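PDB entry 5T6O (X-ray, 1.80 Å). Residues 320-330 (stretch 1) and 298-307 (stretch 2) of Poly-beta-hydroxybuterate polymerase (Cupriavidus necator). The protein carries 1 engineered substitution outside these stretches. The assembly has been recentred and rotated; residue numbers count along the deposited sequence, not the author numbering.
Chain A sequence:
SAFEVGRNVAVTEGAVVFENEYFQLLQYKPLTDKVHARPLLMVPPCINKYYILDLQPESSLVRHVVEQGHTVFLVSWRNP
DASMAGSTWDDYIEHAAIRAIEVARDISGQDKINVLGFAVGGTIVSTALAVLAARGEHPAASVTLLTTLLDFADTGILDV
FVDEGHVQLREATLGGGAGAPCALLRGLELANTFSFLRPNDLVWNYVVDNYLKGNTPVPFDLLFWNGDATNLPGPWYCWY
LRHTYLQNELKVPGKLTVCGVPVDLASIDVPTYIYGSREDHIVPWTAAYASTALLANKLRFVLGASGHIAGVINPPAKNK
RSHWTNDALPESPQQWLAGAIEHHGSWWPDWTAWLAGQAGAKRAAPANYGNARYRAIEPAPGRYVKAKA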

# COMPACT_ATOMS: atom_id res chain seq x y z
N LYS A 320 -25.07 -6.37 -14.33
CA LYS A 320 -24.40 -5.52 -13.36
C LYS A 320 -22.89 -5.73 -13.43
O LYS A 320 -22.41 -6.76 -13.90
CB LYS A 320 -24.90 -5.81 -11.94
CG LYS A 320 -26.38 -5.51 -11.75
CD LYS A 320 -26.84 -5.86 -10.35
N ARG A 321 -22.17 -4.70 -12.95
CA ARG A 321 -20.72 -4.69 -12.81
C ARG A 321 -20.02 -4.76 -14.16
O ARG A 321 -20.57 -4.32 -15.17
CB ARG A 321 -20.25 -5.82 -11.89
CG ARG A 321 -21.07 -5.92 -10.58
CD ARG A 321 -20.37 -6.74 -9.51
NE ARG A 321 -21.16 -6.74 -8.27
CZ ARG A 321 -21.18 -5.74 -7.40
NH1 ARG A 321 -20.45 -4.65 -7.60
NH2 ARG A 321 -21.94 -5.83 -6.31
N SER A 322 -18.80 -5.30 -14.18
CA SER A 322 -17.98 -5.34 -15.39
C SER A 322 -16.90 -6.40 -15.19
O SER A 322 -16.80 -7.01 -14.12
CB SER A 322 -17.39 -3.96 -15.68
OG SER A 322 -16.57 -3.51 -14.62
N HIS A 323 -16.08 -6.60 -16.22
CA HIS A 323 -14.95 -7.52 -16.14
C HIS A 323 -13.93 -7.13 -17.21
O HIS A 323 -14.27 -6.47 -18.19
CB HIS A 323 -15.40 -8.98 -16.32
CG HIS A 323 -15.98 -9.27 -17.67
ND1 HIS A 323 -17.27 -8.93 -18.02
CD2 HIS A 323 -15.44 -9.87 -18.76
CE1 HIS A 323 -17.50 -9.32 -19.26
NE2 HIS A 323 -16.41 -9.89 -19.74
N TRP A 324 -12.68 -7.52 -16.99
CA TRP A 324 -11.58 -7.19 -17.90
C TRP A 324 -11.04 -8.44 -18.59
O TRP A 324 -10.94 -9.50 -17.97
CB TRP A 324 -10.41 -6.53 -17.16
CG TRP A 324 -10.65 -5.14 -16.63
CD1 TRP A 324 -10.25 -3.96 -17.20
CD2 TRP A 324 -11.31 -4.80 -15.41
NE1 TRP A 324 -10.63 -2.90 -16.41
CE2 TRP A 324 -11.29 -3.39 -15.31
CE3 TRP A 324 -11.93 -5.55 -14.40
CZ2 TRP A 324 -11.87 -2.72 -14.23
CZ3 TRP A 324 -12.49 -4.88 -13.32
CH2 TRP A 324 -12.46 -3.47 -13.25
N THR A 325 -10.65 -8.29 -19.86
CA THR A 325 -9.97 -9.36 -20.58
C THR A 325 -8.68 -8.83 -21.20
O THR A 325 -8.57 -7.64 -21.53
CB THR A 325 -10.84 -9.99 -21.69
OG1 THR A 325 -11.14 -9.00 -22.68
CG2 THR A 325 -12.14 -10.58 -21.11
N ASN A 326 -7.72 -9.73 -21.36
CA ASN A 326 -6.48 -9.43 -22.08
C ASN A 326 -5.85 -10.76 -22.45
O ASN A 326 -5.56 -11.57 -21.56
CB ASN A 326 -5.53 -8.57 -21.22
CG ASN A 326 -4.25 -8.17 -21.96
OD1 ASN A 326 -4.02 -8.54 -23.11
ND2 ASN A 326 -3.42 -7.37 -21.29
N ASP A 327 -5.66 -11.00 -23.75
CA ASP A 327 -5.10 -12.27 -24.21
C ASP A 327 -3.60 -12.38 -23.93
O ASP A 327 -3.09 -13.49 -23.83
CB ASP A 327 -5.36 -12.46 -25.70
CG ASP A 327 -6.81 -12.78 -26.00
OD1 ASP A 327 -7.64 -12.76 -25.06
OD2 ASP A 327 -7.14 -13.04 -27.18
N ALA A 328 -2.90 -11.25 -23.81
CA ALA A 328 -1.50 -11.28 -23.42
C ALA A 328 -1.36 -11.60 -21.94
O ALA A 328 -2.23 -11.27 -21.13
CB ALA A 328 -0.83 -9.94 -23.73
N LEU A 329 -0.26 -12.25 -21.58
CA LEU A 329 -0.03 -12.73 -20.23
C LEU A 329 1.39 -12.35 -19.79
O LEU A 329 2.27 -13.21 -19.68
CB LEU A 329 -0.26 -14.24 -20.15
CG LEU A 329 -1.69 -14.72 -20.47
CD1 LEU A 329 -1.79 -16.25 -20.56
CD2 LEU A 329 -2.67 -14.20 -19.43
N PRO A 330 1.64 -11.07 -19.55
CA PRO A 330 2.95 -10.67 -19.02
C PRO A 330 3.14 -11.19 -17.61
O PRO A 330 2.20 -11.62 -16.94
CB PRO A 330 2.89 -9.14 -19.05
CG PRO A 330 1.42 -8.82 -18.94
CD PRO A 330 0.73 -9.92 -19.71
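Stretch 2 (298-307) KLRFVLGASG

Stretch 2 runs as an extended strand from about L299 to G304 and lies beside the short strand around S322 to T325 of stretch 1. The two run antiparallel, with 155° between their N-to-C directions and a closest approach of 4.6 Å between axes. Together they bury 667 Å², both sides summed.

K320 makes no contact. R321 points toward stretch 2, and its CB lies 4.4 Å from CB of A305. Its NH1 comes within 3.3 Å of S306 OG, which sits over one face of the guanidinium, but the angle is too poor for a hydrogen bond.

At S322 the backbone pairing begins: A305 N donates to S322 O at 3.0 Å. H323 faces G304 as a non-hydrogen-bonded pair. The backbones come close here, H323 CA to G304 CA 4.2 Å, as is usual for such a pair. W324 and L303 form the hydrogen-bonded pair. W324 N donates to L303 O at 2.7 Å, and L303 N donates to W324 O at 3.2 Å. Their side chains share one face of the sheet, where W324 CE3 packs 3.9 Å from L303 CG. W324 CZ3 also reaches A305 CB at 4.0 Å.

Beyond T325, whose CG2 lies 3.5 Å from R300 NH2, the strands separate and water fills the gap. One water accepts from N326 N and donates to F301 O; another accepts from F301 N and donates to N326 O. Two bridges thus replace direct pairing.

The side chain of R300 starts away from stretch 1, but its end returns to D327. R300 NH1 and D327 OD1 form a hydrogen-bonded salt bridge at 3.2 Å. A water also joins D327 OD1 to R300 NH2. A328 makes no contact. L329 closes the interface with apolar packing: CD1 lies 4.0 Å from L299 CB, and CD2 4.2 Å from F301 CB.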

# COMPACT_ATOMS: atom_id res chain seq x y z
N LYS A 298 -2.78 -23.78 -22.65
CA LYS A 298 -3.37 -22.51 -23.06
C LYS A 298 -4.17 -21.90 -21.91
O LYS A 298 -5.18 -22.48 -21.48
CB LYS A 298 -4.26 -22.71 -24.28
CG LYS A 298 -4.75 -21.41 -24.90
N LEU A 299 -3.72 -20.75 -21.41
CA LEU A 299 -4.32 -20.12 -20.24
C LEU A 299 -5.12 -18.91 -20.67
O LEU A 299 -4.77 -18.21 -21.63
CB LEU A 299 -3.26 -19.69 -19.23
CG LEU A 299 -2.20 -20.74 -18.89
CD1 LEU A 299 -1.22 -20.18 -17.85
CD2 LEU A 299 -2.88 -22.01 -18.39
N ARG A 300 -6.21 -18.66 -19.96
CA ARG A 300 -6.99 -17.44 -20.08
C ARG A 300 -7.16 -16.86 -18.69
O ARG A 300 -7.48 -17.59 -17.75
CB ARG A 300 -8.36 -17.72 -20.71
CG ARG A 300 -9.26 -16.48 -20.83
CD ARG A 300 -10.38 -16.73 -21.84
NE ARG A 300 -11.23 -15.56 -22.07
CZ ARG A 300 -10.89 -14.53 -22.85
NH1 ARG A 300 -9.72 -14.53 -23.48
NH2 ARG A 300 -11.73 -13.51 -23.00
N PHE A 301 -6.89 -15.56 -18.54
CA PHE A 301 -7.13 -14.90 -17.26
C PHE A 301 -8.20 -13.83 -17.43
O PHE A 301 -8.14 -13.03 -18.37
CB PHE A 301 -5.87 -14.26 -16.68
CG PHE A 301 -6.08 -13.71 -15.29
CD1 PHE A 301 -5.92 -14.54 -14.19
CD2 PHE A 301 -6.48 -12.40 -15.10
CE1 PHE A 301 -6.15 -14.05 -12.91
CE2 PHE A 301 -6.70 -11.90 -13.82
CZ PHE A 301 -6.54 -12.73 -12.73
N VAL A 302 -9.17 -13.82 -16.52
CA VAL A 302 -10.28 -12.88 -16.58
C VAL A 302 -10.48 -12.29 -15.19
O VAL A 302 -10.48 -13.03 -14.20
CB VAL A 302 -11.57 -13.54 -17.11
CG1 VAL A 302 -12.74 -12.57 -17.01
CG2 VAL A 302 -11.37 -14.00 -18.55
N LEU A 303 -10.61 -10.97 -15.12
CA LEU A 303 -10.75 -10.23 -13.87
C LEU A 303 -12.18 -9.69 -13.79
O LEU A 303 -12.60 -8.93 -14.67
CB LEU A 303 -9.75 -9.07 -13.83
CG LEU A 303 -9.66 -8.21 -12.58
CD1 LEU A 303 -9.27 -9.08 -11.40
CD2 LEU A 303 -8.62 -7.10 -12.81
N GLY A 304 -12.91 -10.08 -12.75
CA GLY A 304 -14.22 -9.52 -12.50
C GLY A 304 -14.13 -8.34 -11.55
O GLY A 304 -13.25 -8.28 -10.71
N ALA A 305 -15.06 -7.40 -11.69
CA ALA A 305 -15.11 -6.31 -10.74
C ALA A 305 -15.67 -6.79 -9.40
O ALA A 305 -16.32 -7.84 -9.31
CB ALA A 305 -15.97 -5.16 -11.27
N SER A 306 -15.35 -6.03 -8.34
CA SER A 306 -15.91 -6.15 -6.98
C SER A 306 -15.22 -7.22 -6.13
O SER A 306 -14.11 -7.66 -6.44
CB SER A 306 -17.43 -6.39 -7.03
OG SER A 306 -18.02 -6.04 -5.78
N GLY A 307 -15.87 -7.61 -5.02
CA GLY A 307 -15.22 -8.34 -3.95
C GLY A 307 -15.20 -9.85 -4.14
O GLY A 307 -15.52 -10.39 -5.21
O HOH W 1 -5.10 -15.86 -22.91
O HOH W 2 -10.36 -11.55 -25.09
O HOH W 3 -8.66 -12.50 -20.90
O HOH W 4 -6.26 -14.18 -21.10